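Staphylococcal enterotoxin-like toxin (Staphylococcus aureus, PDB 4DXF) is a staphylococcal superantigen-like protein that probably binds carbohydrate, built from an OB-fold domain and a beta-grasp domain. Local coordinates at residues F46-V49 against F54-K57; Y56-V61 against V76-V81; G35-L38 against I44-M47; G62-K67 against G95-S100. One frame throughout, in Å; residues are numbered along the deposited sequence.

All four contacts lie in the OB-fold part of the chain, on one side of its centre. Contact 3 (35-38 with 44-47) comes first and runs into contact 1 (46-49 with 54-57), their centres about 7 Å apart; together they make two successive hairpins that share strand 46-49. Contact 2 takes up strand 56-59 and crosses the barrel interior to strand 76-80, its centre about 7 Å from that of contact 1. Contact 4 sets helix 64-67 against strand 92-99, and its segments alternate along the chain with those of contact 2, the two centres about 8 Å apart. Neighbouring strand pairs, a cross-barrel core and a helix packed on the barrel thus describe one compact domain.

Contact 1: residues F46-V49 against F54-K57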
loop_
_atom_site.group_PDB
_atom_site.type_symbol
_atom_site.label_atom_id
_atom_site.label_comp_id
_atom_site.label_asym_id
_atom_site.label_seq_id
_atom_site.Cartn_x
_atom_site.Cartn_y
_atom_site.Cartn_z
ATOM N N PHE A 46 -0.755 -9.935 15.866
ATOM C CA PHE A 46 0.413 -9.442 15.129
ATOM C C PHE A 46 1.140 -10.621 14.521
ATOM O O PHE A 46 1.145 -11.715 15.072
ATOM C CB PHE A 46 1.368 -8.655 15.985
ATOM C CG PHE A 46 0.744 -7.387 16.580
ATOM C CD1 PHE A 46 0.616 -6.240 15.815
ATOM C CD2 PHE A 46 0.269 -7.387 17.886
ATOM C CE1 PHE A 46 0.012 -5.059 16.323
ATOM C CE2 PHE A 46 -0.347 -6.220 18.418
ATOM C CZ PHE A 46 -0.453 -5.068 17.634
ATOM N N MET A 47 1.683 -10.387 13.348
ATOM C CA MET A 47 2.694 -11.284 12.756
ATOM C C MET A 47 4.059 -10.638 13.013
ATOM O O MET A 47 4.321 -9.488 12.595
ATOM C CB MET A 47 2.425 -11.478 11.230
ATOM C CG MET A 47 3.572 -12.406 10.606
ATOM S SD MET A 47 3.358 -12.741 8.920
ATOM C CE MET A 47 2.015 -13.842 8.856
ATOM N N ASN A 48 4.962 -11.364 13.679
ATOM C CA ASN A 48 6.303 -10.867 13.973
ATOM C C ASN A 48 7.233 -11.269 12.804
ATOM O O ASN A 48 7.260 -12.430 12.404
ATOM C CB ASN A 48 6.828 -11.485 15.278
ATOM C CG ASN A 48 6.073 -10.966 16.496
ATOM O OD1 ASN A 48 6.309 -9.831 16.947
ATOM N ND2 ASN A 48 5.082 -11.715 16.910
ATOM N N VAL A 49 7.956 -10.312 12.272
ATOM C CA VAL A 49 9.004 -10.576 11.266
ATOM C C VAL A 49 10.324 -10.037 11.739
ATOM O O VAL A 49 10.430 -8.917 12.303
ATOM C CB VAL A 49 8.668 -9.913 9.954
ATOM C CG1 VAL A 49 9.698 -10.348 8.865
ATOM C CG2 VAL A 49 7.323 -10.275 9.580
ATOM N N PHE A 54 15.758 -5.928 14.668
ATOM C CA PHE A 54 14.431 -5.596 15.189
ATOM C C PHE A 54 13.350 -6.658 14.995
ATOM O O PHE A 54 13.258 -7.420 13.978
ATOM C CB PHE A 54 13.937 -4.271 14.549
ATOM C CG PHE A 54 14.845 -3.096 14.827
ATOM C CD1 PHE A 54 14.729 -2.371 16.030
ATOM C CD2 PHE A 54 15.834 -2.732 13.914
ATOM C CE1 PHE A 54 15.595 -1.270 16.309
ATOM C CE2 PHE A 54 16.685 -1.630 14.146
ATOM C CZ PHE A 54 16.569 -0.886 15.358
ATOM N N ILE A 55 12.417 -6.678 15.939
ATOM C CA ILE A 55 11.250 -7.466 15.698
ATOM C C ILE A 55 10.115 -6.569 15.182
ATOM O O ILE A 55 9.616 -5.701 15.951
ATOM C CB ILE A 55 10.817 -8.182 17.021
ATOM C CG1 ILE A 55 11.984 -8.974 17.659
ATOM C CG2 ILE A 55 9.663 -9.027 16.809
ATOM C CD1 ILE A 55 11.527 -9.701 18.983
ATOM N N TYR A 56 9.726 -6.736 13.928
ATOM C CA TYR A 56 8.617 -5.954 13.371
ATOM C C TYR A 56 7.300 -6.557 13.662
ATOM O O TYR A 56 7.030 -7.733 13.425
ATOM C CB TYR A 56 8.755 -5.607 11.872
ATOM C CG TYR A 56 9.999 -4.904 11.519
ATOM C CD1 TYR A 56 11.229 -5.550 11.551
ATOM C CD2 TYR A 56 9.984 -3.528 11.120
ATOM C CE1 TYR A 56 12.424 -4.861 11.238
ATOM C CE2 TYR A 56 11.170 -2.857 10.794
ATOM C CZ TYR A 56 12.360 -3.519 10.818
ATOM O OH TYR A 56 13.503 -2.864 10.508
ATOM N N LYS A 57 6.414 -5.733 14.268
ATOM C CA LYS A 57 5.091 -6.224 14.608
ATOM C C LYS A 57 4.112 -5.812 13.548
ATOM O O LYS A 57 3.801 -4.599 13.420
ATOM C CB LYS A 57 4.628 -5.593 15.934
ATOM C CG LYS A 57 5.572 -5.873 17.114
ATOM C CD LYS A 57 4.985 -6.888 18.021
ATOM C CE LYS A 57 6.039 -7.091 19.099
ATOM N NZ LYS A 57 6.288 -8.513 19.170
#
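Val49 and Tyr56 pair through both backbone groups: Val49 N gives its hydrogen to Tyr56 O at 3.0 Å, and Tyr56 N returns one to Val49 O at 2.8 Å, with angles at the hydrogen of 163° and 158°. One residue along, Asn48 faces Lys57 as a non-hydrogen-bonded antiparallel pair, and the CA of Asn48 makes a CA-H...O contact of 3.3 Å with Tyr56 O. That carbonyl oxygen therefore receives both an N-H and a C-H from the opposite strand.

On the face bearing Asn48 and Lys57, the two side chains run side by side in the same direction. The lysine bends at its second and fourth torsions (chi2 -105°), which curls the ammonium round to the carbonyl end of the amide, a little out of its plane, where NZ donates a hydrogen bond to Asn48 OD1 at 2.6 Å. Ile55 CG2 packs against the same oxygen at 3.5 Å, and the base of the lysine, at CB, meets Phe46 CD1 at 4.1 Å, the side chains roughly perpendicular. On the other face, the Tyr56 ring presents its edge to Val49 O, 3.5 Å from CD1 and in the ring plane.

A second shell holds the polar ends in place. Asn48 ND2 is bonded to Ile36 O of the next strand, so both halves of the amide are engaged and its rotation is fixed, while Tyr56 OH bonds to Asp52 in the connecting loop. The contact combines a regular backbone ladder with an amide that links three strands, and the cation beside OD1 would probably polarise that carbonyl.

Contact 2: residues Y56-V61 against V76-V81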
loop_
_atom_site.group_PDB
_atom_site.type_symbol
_atom_site.label_atom_id
_atom_site.label_comp_id
_atom_site.label_asym_id
_atom_site.label_seq_id
_atom_site.Cartn_x
_atom_site.Cartn_y
_atom_site.Cartn_z
ATOM N N TYR A 56 9.726 -6.736 13.928
ATOM C CA TYR A 56 8.617 -5.954 13.371
ATOM C C TYR A 56 7.300 -6.557 13.662
ATOM O O TYR A 56 7.030 -7.733 13.425
ATOM C CB TYR A 56 8.755 -5.607 11.872
ATOM C CG TYR A 56 9.999 -4.904 11.519
ATOM C CD1 TYR A 56 11.229 -5.550 11.551
ATOM C CD2 TYR A 56 9.984 -3.528 11.120
ATOM C CE1 TYR A 56 12.424 -4.861 11.238
ATOM C CE2 TYR A 56 11.170 -2.857 10.794
ATOM C CZ TYR A 56 12.360 -3.519 10.818
ATOM O OH TYR A 56 13.503 -2.864 10.508
ATOM N N LYS A 57 6.414 -5.733 14.268
ATOM C CA LYS A 57 5.091 -6.224 14.608
ATOM C C LYS A 57 4.112 -5.812 13.548
ATOM O O LYS A 57 3.801 -4.599 13.420
ATOM C CB LYS A 57 4.628 -5.593 15.934
ATOM C CG LYS A 57 5.572 -5.873 17.114
ATOM C CD LYS A 57 4.985 -6.888 18.021
ATOM C CE LYS A 57 6.039 -7.091 19.099
ATOM N NZ LYS A 57 6.288 -8.513 19.170
ATOM N N ILE A 58 3.589 -6.758 12.817
ATOM C CA ILE A 58 2.704 -6.465 11.694
ATOM C C ILE A 58 1.245 -6.734 12.077
ATOM O O ILE A 58 0.768 -7.904 12.201
ATOM C CB ILE A 58 3.077 -7.239 10.348
ATOM C CG1 ILE A 58 4.595 -7.167 9.997
ATOM C CG2 ILE A 58 2.113 -6.912 9.094
ATOM C CD1 ILE A 58 5.132 -5.676 9.781
ATOM N N ALA A 59 0.470 -5.639 12.262
ATOM C CA ALA A 59 -0.944 -5.864 12.542
ATOM C C ALA A 59 -1.769 -6.708 11.594
ATOM O O ALA A 59 -1.805 -6.509 10.359
ATOM C CB ALA A 59 -1.669 -4.469 12.843
ATOM N N LEU A 60 -2.484 -7.692 12.153
ATOM C CA LEU A 60 -3.353 -8.540 11.347
ATOM C C LEU A 60 -4.778 -7.967 11.317
ATOM O O LEU A 60 -5.564 -8.136 12.263
ATOM C CB LEU A 60 -3.367 -9.969 11.856
ATOM C CG LEU A 60 -1.919 -10.519 11.907
ATOM C CD1 LEU A 60 -1.790 -11.849 12.704
ATOM C CD2 LEU A 60 -1.426 -10.746 10.449
ATOM N N VAL A 61 -5.072 -7.256 10.237
ATOM C CA VAL A 61 -6.341 -6.542 10.099
ATOM C C VAL A 61 -7.072 -7.145 8.958
ATOM O O VAL A 61 -6.495 -7.931 8.173
ATOM C CB VAL A 61 -6.131 -5.015 9.881
ATOM C CG1 VAL A 61 -5.481 -4.398 11.097
ATOM C CG2 VAL A 61 -5.282 -4.773 8.582
ATOM N N VAL A 76 6.639 -15.572 3.369
ATOM C CA VAL A 76 5.979 -14.262 3.605
ATOM C C VAL A 76 6.857 -13.111 3.064
ATOM O O VAL A 76 8.072 -13.040 3.331
ATOM C CB VAL A 76 5.715 -14.186 5.129
ATOM C CG1 VAL A 76 5.327 -12.767 5.588
ATOM C CG2 VAL A 76 4.605 -15.216 5.365
ATOM N N ASP A 77 6.168 -12.150 2.393
ATOM C CA ASP A 77 6.765 -10.896 1.952
ATOM C C ASP A 77 5.901 -9.831 2.722
ATOM O O ASP A 77 4.714 -10.071 2.872
ATOM C CB ASP A 77 6.512 -10.682 0.472
ATOM C CG ASP A 77 7.460 -11.459 -0.430
ATOM O OD1 ASP A 77 8.174 -12.334 0.134
ATOM O OD2 ASP A 77 7.457 -11.174 -1.646
ATOM N N VAL A 78 6.529 -8.777 3.191
ATOM C CA VAL A 78 5.776 -7.665 3.857
ATOM C C VAL A 78 6.225 -6.357 3.290
ATOM O O VAL A 78 7.449 -6.073 3.146
ATOM C CB VAL A 78 5.991 -7.706 5.372
ATOM C CG1 VAL A 78 5.006 -6.706 6.069
ATOM C CG2 VAL A 78 5.694 -9.102 5.967
ATOM N N PHE A 79 5.201 -5.520 2.946
ATOM C CA PHE A 79 5.472 -4.153 2.585
ATOM C C PHE A 79 5.152 -3.389 3.909
ATOM O O PHE A 79 3.966 -3.463 4.351
ATOM C CB PHE A 79 4.530 -3.758 1.425
ATOM C CG PHE A 79 4.706 -2.307 1.049
ATOM C CD1 PHE A 79 5.826 -1.909 0.342
ATOM C CD2 PHE A 79 3.791 -1.364 1.466
ATOM C CE1 PHE A 79 6.077 -0.503 0.043
ATOM C CE2 PHE A 79 4.007 0.029 1.216
ATOM C CZ PHE A 79 5.119 0.469 0.475
ATOM N N VAL A 80 6.142 -2.671 4.415
ATOM C CA VAL A 80 6.152 -2.025 5.741
ATOM C C VAL A 80 6.175 -0.519 5.575
ATOM O O VAL A 80 7.041 0.027 4.923
ATOM C CB VAL A 80 7.358 -2.488 6.631
ATOM C CG1 VAL A 80 7.479 -1.708 7.985
ATOM C CG2 VAL A 80 7.273 -3.951 6.868
ATOM N N VAL A 81 5.281 0.127 6.340
ATOM C CA VAL A 81 5.375 1.575 6.522
ATOM C C VAL A 81 5.306 1.750 8.061
ATOM O O VAL A 81 4.228 1.471 8.624
ATOM C CB VAL A 81 4.131 2.275 5.849
ATOM C CG1 VAL A 81 4.224 3.834 6.116
ATOM C CG2 VAL A 81 4.121 2.066 4.351
#
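Ile58 pushes a methyl into the hollow between Val78 and Val80: its CD1 lies 3.9 Å from Val78 CG1 and 4.0 Å from Val80 CG2. The folded shape of the isoleucine makes this possible, since CG1 stands beside the backbone N and chi2, at -60°, turns CD1 back rather than letting the chain run straight out. Val78 answers with a bump of its own. Its CG1 also sits 4.0 Å from Ile58 CG1 and 4.2 Å from Ile58 CG2, filling the fork of the branched side chain as the two residues pass with opposed directions. Beside them the Tyr56 ring reaches Val80 more loosely, with CD2 4.4 Å from CG1 and the ring turned obliquely to that methyl.

Strands 56-59 and 76-80 are not neighbours in the sheet. Their axes pass 9.7 Å apart at 89°, each strand lying next to strand 92-99, and Ile97 of that strand also packs on Ile58. Side chains from facing walls of the curved sheet thus meet inside the OB barrel. No hydrogen bond spans the gap, so the cohesion here is apolar, resting on the fit of methyl groups in a buried core.

Contact 3: residues G35-L38 against I44-M47; sequences GIIL and IRFM
Gly35 brings its bare CA against the Met47 side chain, 3.6 Å from CG and 3.8 Å from SD. Met47 sends CG anti to its backbone N (chi1 178°) and stays extended as far as the sulfur, which carries the chain alongside the glycine before the terminal methyl turns off at chi3.

Ile36 directs its side chain away from the partner strand. Its main chain nevertheless belongs to the pairing, which continues through a backbone bond with Asn48.

Ile37 makes the main side-chain contacts. Its two branches straddle a carbonyl, with CG1 and CG2 each 3.5 Å from Phe46 O. CG1 also packs on Met47 CB at 4.1 Å, and CD1 approaches the Met47 CE methyl, so isoleucine and methionine lie together on one face. CG2 reaches towards Arg45 instead, 3.6 Å from NH2, the arginine running across the isoleucine.

Leu38 contributes its carbonyl. A water donates to Leu38 O at 3.0 Å and accepts from Arg45 NE, also at 3.0 Å, lying in the guanidinium plane at its edge. The bend of the arginine at chi3 brings its head group round to this position. The same group is held further by Asp65, which forms a salt bridge with NH1, and by the backbone carbonyl of Tyr68, bonded to NH2.

Backbone bonding of Gly35 and Ile37 to strand 71-74 covers the other edge of strand 33-37. The segments form an antiparallel beta hairpin of strand 33-37, the second half of the OB barrel's first strand, and strand 46-49, with water and arginine bridging towards its turn.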
loop_
_atom_site.group_PDB
_atom_site.type_symbol
_atom_site.label_atom_id
_atom_site.label_comp_id
_atom_site.label_asym_id
_atom_site.label_seq_id
_atom_site.Cartn_x
_atom_site.Cartn_y
_atom_site.Cartn_z
ATOM N N GLY A 35 7.134 -15.403 9.200
ATOM C CA GLY A 35 6.359 -14.649 10.213
ATOM C C GLY A 35 6.008 -15.569 11.367
ATOM O O GLY A 35 5.699 -16.741 11.126
ATOM N N ILE A 36 6.024 -15.010 12.585
ATOM C CA ILE A 36 5.737 -15.787 13.789
ATOM C C ILE A 36 4.559 -15.120 14.492
ATOM O O ILE A 36 4.652 -13.958 14.815
ATOM C CB ILE A 36 6.988 -15.737 14.667
ATOM C CG1 ILE A 36 8.154 -16.544 14.008
ATOM C CG2 ILE A 36 6.751 -16.302 16.082
ATOM C CD1 ILE A 36 9.534 -16.188 14.634
ATOM N N ILE A 37 3.503 -15.884 14.767
ATOM C CA ILE A 37 2.329 -15.347 15.480
ATOM C C ILE A 37 2.218 -16.063 16.814
ATOM O O ILE A 37 2.150 -17.290 16.851
ATOM C CB ILE A 37 1.086 -15.496 14.682
ATOM C CG1 ILE A 37 1.208 -14.725 13.337
ATOM C CG2 ILE A 37 -0.137 -14.958 15.504
ATOM C CD1 ILE A 37 0.221 -15.104 12.333
ATOM N N LEU A 38 2.277 -15.278 17.870
ATOM C CA LEU A 38 2.224 -15.783 19.239
ATOM C C LEU A 38 0.818 -15.699 19.786
ATOM O O LEU A 38 -0.133 -15.465 19.063
ATOM C CB LEU A 38 3.137 -14.932 20.103
ATOM C CG LEU A 38 4.581 -14.732 19.659
ATOM C CD1 LEU A 38 5.229 -13.712 20.550
ATOM C CD2 LEU A 38 5.347 -16.057 19.672
ATOM N N ILE A 44 -5.922 -6.862 19.057
ATOM C CA ILE A 44 -5.595 -7.530 17.773
ATOM C C ILE A 44 -4.330 -8.326 17.876
ATOM O O ILE A 44 -3.554 -8.185 18.810
ATOM C CB ILE A 44 -5.487 -6.583 16.532
ATOM C CG1 ILE A 44 -4.381 -5.555 16.729
ATOM C CG2 ILE A 44 -6.915 -6.009 16.147
ATOM C CD1 ILE A 44 -4.093 -4.791 15.460
ATOM N N ARG A 45 -4.127 -9.109 16.840
ATOM C CA ARG A 45 -3.002 -10.002 16.728
ATOM C C ARG A 45 -1.982 -9.431 15.733
ATOM O O ARG A 45 -2.325 -8.562 14.892
ATOM C CB ARG A 45 -3.544 -11.332 16.227
ATOM C CG ARG A 45 -4.406 -12.011 17.356
ATOM C CD ARG A 45 -5.154 -13.132 16.791
ATOM N NE ARG A 45 -4.320 -14.225 16.265
ATOM C CZ ARG A 45 -4.299 -14.629 14.984
ATOM N NH1 ARG A 45 -5.017 -14.012 14.025
ATOM N NH2 ARG A 45 -3.519 -15.654 14.637
ATOM N N PHE A 46 -0.755 -9.935 15.866
ATOM C CA PHE A 46 0.413 -9.442 15.129
ATOM C C PHE A 46 1.140 -10.621 14.521
ATOM O O PHE A 46 1.145 -11.715 15.072
ATOM C CB PHE A 46 1.368 -8.655 15.985
ATOM C CG PHE A 46 0.744 -7.387 16.580
ATOM C CD1 PHE A 46 0.616 -6.240 15.815
ATOM C CD2 PHE A 46 0.269 -7.387 17.886
ATOM C CE1 PHE A 46 0.012 -5.059 16.323
ATOM C CE2 PHE A 46 -0.347 -6.220 18.418
ATOM C CZ PHE A 46 -0.453 -5.068 17.634
ATOM N N MET A 47 1.683 -10.387 13.348
ATOM C CA MET A 47 2.694 -11.284 12.756
ATOM C C MET A 47 4.059 -10.638 13.013
ATOM O O MET A 47 4.321 -9.488 12.595
ATOM C CB MET A 47 2.425 -11.478 11.230
ATOM C CG MET A 47 3.572 -12.406 10.606
ATOM S SD MET A 47 3.358 -12.741 8.920
ATOM C CE MET A 47 2.015 -13.842 8.856
HETATM O O HOH W 1 -2.600 -16.287 17.497
#

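Contact 4: residues G62-K67 against G95-S100; sequences GKDDKK and GGITKS
Asp64 turns one carboxylate oxygen towards Ile97, OD2 standing 3.6 Å from CD1 and 4.0 Å from both CB and CG1. The aspartate's conformation decides which oxygen does this: with chi2 near zero (-4°), OD1 lies on the CA side while OD2 points outward to the isoleucine. Ile97 has CG1 beside its backbone N and CD1 stretched on from it (chi2 165°), so the flank of the chain, and not merely its end, runs along the oxygen. The two side chains cross at a slant.

Polar linkage is left to two waters. One donates to Asp64 OD1 at 2.8 Å and to Ile97 O at 2.7 Å, and it accepts a hydrogen from Lys67 NZ at 3.1 Å. Lys67 reaches it fully extended, all four torsions near 180°, from the end of the short helix. The second water accepts from Ile97 N at 2.7 Å and lies 2.6 Å from Asp64 OD2. Both backbone groups of Ile97 are thereby tied to one carboxylate, whose charge is probably eased by the nearby ammonium.

Gly95 and Gly96, each with positive phi, lead into Ile97 at the break in strand 92-99. Ala188 also touches Asp64, and Leu60 and Tyr68 pack on Ile97. A short helix placed like helix 64-67, between strands 56-59 and 71-74 and set against strand 92-99, is a hallmark of the OB fold.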
loop_
_atom_site.group_PDB
_atom_site.type_symbol
_atom_site.label_atom_id
_atom_site.label_comp_id
_atom_site.label_asym_id
_atom_site.label_seq_id
_atom_site.Cartn_x
_atom_site.Cartn_y
_atom_site.Cartn_z
ATOM N N GLY A 62 -8.366 -6.815 8.841
ATOM C CA GLY A 62 -9.182 -7.298 7.777
ATOM C C GLY A 62 -9.139 -8.804 7.646
ATOM O O GLY A 62 -9.276 -9.541 8.670
ATOM N N LYS A 63 -8.898 -9.258 6.413
ATOM C CA LYS A 63 -8.905 -10.695 6.081
ATOM C C LYS A 63 -7.723 -11.485 6.687
ATOM O O LYS A 63 -7.837 -12.701 6.886
ATOM C CB LYS A 63 -8.945 -10.921 4.576
ATOM C CG LYS A 63 -10.327 -10.649 3.913
ATOM C CD LYS A 63 -10.353 -11.146 2.453
ATOM C CE LYS A 63 -11.504 -10.535 1.606
ATOM N NZ LYS A 63 -11.386 -9.018 1.500
ATOM N N ASP A 64 -6.638 -10.793 7.040
ATOM C CA ASP A 64 -5.449 -11.430 7.622
ATOM C C ASP A 64 -5.661 -12.126 8.946
ATOM O O ASP A 64 -4.859 -13.001 9.290
ATOM C CB ASP A 64 -4.290 -10.446 7.782
ATOM C CG ASP A 64 -3.525 -10.259 6.497
ATOM O OD1 ASP A 64 -3.828 -10.943 5.481
ATOM O OD2 ASP A 64 -2.621 -9.401 6.505
ATOM N N ASP A 65 -6.656 -11.697 9.729
ATOM C CA ASP A 65 -6.789 -12.248 11.063
ATOM C C ASP A 65 -7.189 -13.709 10.986
ATOM O O ASP A 65 -6.547 -14.527 11.631
ATOM C CB ASP A 65 -7.714 -11.450 11.987
ATOM C CG ASP A 65 -7.741 -12.035 13.402
ATOM O OD1 ASP A 65 -6.772 -11.835 14.179
ATOM O OD2 ASP A 65 -8.738 -12.702 13.710
ATOM N N LYS A 66 -8.140 -14.053 10.113
ATOM C CA LYS A 66 -8.553 -15.473 9.938
ATOM C C LYS A 66 -7.568 -16.222 9.080
ATOM O O LYS A 66 -7.483 -17.447 9.159
ATOM C CB LYS A 66 -9.919 -15.602 9.244
ATOM C CG LYS A 66 -11.143 -15.401 10.129
ATOM C CD LYS A 66 -12.392 -15.191 9.229
ATOM C CE LYS A 66 -13.700 -14.962 10.014
ATOM N NZ LYS A 66 -13.512 -13.896 11.027
ATOM N N LYS A 67 -6.832 -15.493 8.241
ATOM C CA LYS A 67 -5.955 -16.104 7.260
ATOM C C LYS A 67 -4.755 -16.752 7.941
ATOM O O LYS A 67 -4.302 -17.818 7.514
ATOM C CB LYS A 67 -5.455 -15.023 6.283
ATOM C CG LYS A 67 -4.664 -15.565 5.080
ATOM C CD LYS A 67 -4.419 -14.441 4.045
ATOM C CE LYS A 67 -3.561 -14.906 2.882
ATOM N NZ LYS A 67 -3.539 -13.870 1.743
ATOM N N GLY A 95 -0.960 -4.519 7.927
ATOM C CA GLY A 95 -1.301 -5.208 6.675
ATOM C C GLY A 95 -0.039 -5.403 5.811
ATOM O O GLY A 95 1.051 -5.411 6.375
ATOM N N GLY A 96 -0.238 -5.504 4.479
ATOM C CA GLY A 96 0.880 -5.524 3.526
ATOM C C GLY A 96 1.532 -6.893 3.436
ATOM O O GLY A 96 2.651 -7.001 2.918
ATOM N N ILE A 97 0.844 -7.924 3.939
ATOM C CA ILE A 97 1.488 -9.321 3.916
ATOM C C ILE A 97 1.055 -10.032 2.731
ATOM O O ILE A 97 -0.185 -10.107 2.454
ATOM C CB ILE A 97 1.049 -10.152 5.168
ATOM C CG1 ILE A 97 1.397 -9.384 6.406
ATOM C CG2 ILE A 97 1.797 -11.518 5.142
ATOM C CD1 ILE A 97 0.717 -9.897 7.703
ATOM N N THR A 98 2.033 -10.642 1.980
ATOM C CA THR A 98 1.694 -11.325 0.769
ATOM C C THR A 98 2.555 -12.664 0.712
ATOM O O THR A 98 3.442 -12.788 1.482
ATOM C CB THR A 98 2.090 -10.550 -0.526
ATOM O OG1 THR A 98 3.423 -10.144 -0.499
ATOM C CG2 THR A 98 1.181 -9.223 -0.634
ATOM N N LYS A 99 2.188 -13.530 -0.185
ATOM C CA LYS A 99 2.952 -14.746 -0.496
ATOM C C LYS A 99 4.155 -14.376 -1.359
ATOM O O LYS A 99 4.049 -13.675 -2.328
ATOM C CB LYS A 99 2.101 -15.751 -1.267
ATOM C CG LYS A 99 2.824 -17.122 -1.390
ATOM C CD LYS A 99 1.806 -18.276 -1.605
ATOM C CE LYS A 99 1.542 -18.577 -3.105
ATOM N NZ LYS A 99 2.551 -19.530 -3.716
ATOM N N SER A 100 5.316 -14.906 -1.002
ATOM C CA SER A 100 6.543 -14.668 -1.775
ATOM C C SER A 100 6.406 -15.231 -3.208
ATOM O O SER A 100 5.668 -16.161 -3.459
ATOM C CB SER A 100 7.730 -15.381 -1.054
ATOM O OG SER A 100 7.879 -14.993 0.303
HETATM O O HOH W 2 -2.018 -11.776 3.485
HETATM O O HOH W 3 -1.823 -8.237 4.319
#